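Local coordinates for group B streptococcal R4 surface protein (Streptococcus agalactiae, PDB 6S5X) that forms the most N-terminal Rib domain, an immunoglobulin-like module, of a wall-anchored streptococcal surface protein implicated in infection, at residues 29-34 with 61-66. Sequence-based numbering, arbitrary orientation.
Sequences DSIGNL and VVVTYP
Val61 meets the loop 29-34 with both of its methyls, one for each of two neighbouring residues. CG1, turned opposite the backbone N (chi1 178°), lies 3.9 Å from CD1 of Ile31 and almost as near to CG1 of the same side chain, whereas CG2 sits 3.8 Å from CB of Ser30. A beta-branched residue suits this place: it is at home in an extended strand, and its forked end covers two partners.

Ile31 reaches across from the loop by its longer arm. With CG1 beside the backbone N and opposite the carbonyl carbon (chi1 -63°), and chi2 bent to -64°, CD1 becomes the leading atom and the shorter CG2 branch takes no part. The same methyl passes 4.4 Å from CG2 of Val63, a looser touch, so one isoleucine tip serves two valines of strand 55-64. Isoleucine suits the place because the longer of its unequal branches spans from loop to strand. Val62, between the two valines, turns its side chain to the other face of the sheet, following the usual alternation of a strand.

Ser30 contributes only its CB to this apolar patch; its short side chain lets that carbon lie against the Val61 methyl, while a hydrogen bond between OG and Gln17 NE2 satisfies the buried hydroxyl. Phe45 of the adjoining strand 42-45 touches both Ser30 and Val61, widening the patch. All four touching residues are buried, and the two segments are joined by side-chain packing alone; the backbone of Val61 and Val63 bonds instead to strand 70-80. Backbone bonds to Lys15 and Ala13 also hold segment 29-34, which packs on one face of the sheet and adds to the buried interior of the immunoglobulin-like Rib domain.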
loop_
_atom_site.group_PDB
_atom_site.type_symbol
_atom_site.label_atom_id
_atom_site.label_comp_id
_atom_site.label_asym_id
_atom_site.label_seq_id
_atom_site.Cartn_x
_atom_site.Cartn_y
_atom_site.Cartn_z
ATOM N N ASP A 29 -5.770 2.886 -1.239
ATOM C CA ASP A 29 -6.087 2.957 -2.660
ATOM C C ASP A 29 -4.965 2.388 -3.526
ATOM O O ASP A 29 -5.087 2.379 -4.757
ATOM C CB ASP A 29 -6.397 4.425 -3.007
ATOM C CG ASP A 29 -7.737 4.909 -2.404
ATOM O OD1 ASP A 29 -8.658 4.073 -2.196
ATOM O OD2 ASP A 29 -7.874 6.118 -2.112
ATOM N N SER A 30 -3.862 1.967 -2.910
ATOM C CA SER A 30 -2.749 1.293 -3.562
ATOM C C SER A 30 -2.746 -0.217 -3.330
ATOM O O SER A 30 -1.757 -0.875 -3.650
ATOM C CB SER A 30 -1.429 1.891 -3.076
ATOM O OG SER A 30 -1.237 3.201 -3.602
ATOM N N ILE A 31 -3.804 -0.765 -2.738
ATOM C CA ILE A 31 -3.934 -2.199 -2.509
ATOM C C ILE A 31 -5.177 -2.677 -3.228
ATOM O O ILE A 31 -6.247 -2.084 -3.073
ATOM C CB ILE A 31 -4.008 -2.535 -1.008
ATOM C CG1 ILE A 31 -2.705 -2.109 -0.354
ATOM C CG2 ILE A 31 -4.285 -4.034 -0.838
ATOM C CD1 ILE A 31 -1.518 -2.875 -0.872
ATOM N N GLY A 32 -5.045 -3.745 -4.023
ATOM C CA GLY A 32 -6.156 -4.178 -4.844
ATOM C C GLY A 32 -7.065 -5.214 -4.212
ATOM O O GLY A 32 -8.121 -5.533 -4.767
ATOM N N ASN A 33 -6.683 -5.786 -3.079
ATOM C CA ASN A 33 -7.464 -6.874 -2.484
ATOM C C ASN A 33 -7.565 -6.727 -0.973
ATOM O O ASN A 33 -7.505 -7.710 -0.224
ATOM C CB ASN A 33 -6.868 -8.237 -2.848
ATOM C CG ASN A 33 -5.426 -8.407 -2.392
ATOM O OD1 ASN A 33 -4.670 -7.442 -2.252
ATOM N ND2 ASN A 33 -5.030 -9.675 -2.186
ATOM N N LEU A 34 -7.727 -5.507 -0.473
ATOM C CA LEU A 34 -7.773 -5.369 0.978
ATOM C C LEU A 34 -8.958 -6.099 1.608
ATOM O O LEU A 34 -8.810 -6.543 2.757
ATOM C CB LEU A 34 -7.762 -3.887 1.369
ATOM C CG LEU A 34 -7.707 -3.597 2.882
ATOM C CD1 LEU A 34 -6.502 -4.177 3.629
ATOM C CD2 LEU A 34 -7.771 -2.078 3.062
ATOM N N VAL A 61 3.880 0.175 0.166
ATOM C CA VAL A 61 2.804 0.016 1.141
ATOM C C VAL A 61 3.208 -1.101 2.103
ATOM O O VAL A 61 3.545 -2.212 1.675
ATOM C CB VAL A 61 1.457 -0.285 0.472
ATOM C CG1 VAL A 61 0.392 -0.485 1.510
ATOM C CG2 VAL A 61 1.059 0.836 -0.472
ATOM N N VAL A 62 3.216 -0.778 3.386
ATOM C CA VAL A 62 3.453 -1.742 4.452
ATOM C C VAL A 62 2.105 -2.237 4.957
ATOM O O VAL A 62 1.260 -1.449 5.395
ATOM C CB VAL A 62 4.277 -1.134 5.594
ATOM C CG1 VAL A 62 4.505 -2.182 6.661
ATOM C CG2 VAL A 62 5.592 -0.636 5.078
ATOM N N VAL A 63 1.914 -3.536 4.871
ATOM C CA VAL A 63 0.689 -4.226 5.253
ATOM C C VAL A 63 0.989 -4.947 6.555
ATOM O O VAL A 63 1.854 -5.829 6.591
ATOM C CB VAL A 63 0.248 -5.217 4.169
ATOM C CG1 VAL A 63 -1.050 -5.932 4.562
ATOM C CG2 VAL A 63 0.113 -4.538 2.840
ATOM N N THR A 64 0.330 -4.548 7.639
ATOM C CA THR A 64 0.606 -5.098 8.964
ATOM C C THR A 64 -0.591 -5.912 9.422
ATOM O O THR A 64 -1.685 -5.379 9.599
ATOM C CB THR A 64 0.931 -4.004 9.979
ATOM O OG1 THR A 64 2.046 -3.228 9.514
ATOM C CG2 THR A 64 1.311 -4.659 11.318
ATOM N N TYR A 65 -0.380 -7.188 9.620
ATOM C CA TYR A 65 -1.446 -8.091 10.020
ATOM C C TYR A 65 -1.632 -8.071 11.541
ATOM O O TYR A 65 -0.741 -7.654 12.292
ATOM C CB TYR A 65 -1.123 -9.516 9.542
ATOM C CG TYR A 65 -0.987 -9.601 8.039
ATOM C CD1 TYR A 65 -2.111 -9.569 7.220
ATOM C CD2 TYR A 65 0.259 -9.662 7.427
ATOM C CE1 TYR A 65 -1.984 -9.610 5.836
ATOM C CE2 TYR A 65 0.391 -9.711 6.078
ATOM C CZ TYR A 65 -0.733 -9.683 5.267
ATOM O OH TYR A 65 -0.574 -9.718 3.895
ATOM N N PRO A 66 -2.785 -8.550 12.024
ATOM C CA PRO A 66 -3.067 -8.488 13.471
ATOM C C PRO A 66 -2.092 -9.260 14.331
ATOM O O PRO A 66 -1.954 -8.938 15.520
ATOM C CB PRO A 66 -4.485 -9.087 13.584
ATOM C CG PRO A 66 -5.112 -8.795 12.265
ATOM C CD PRO A 66 -3.972 -8.950 11.251
#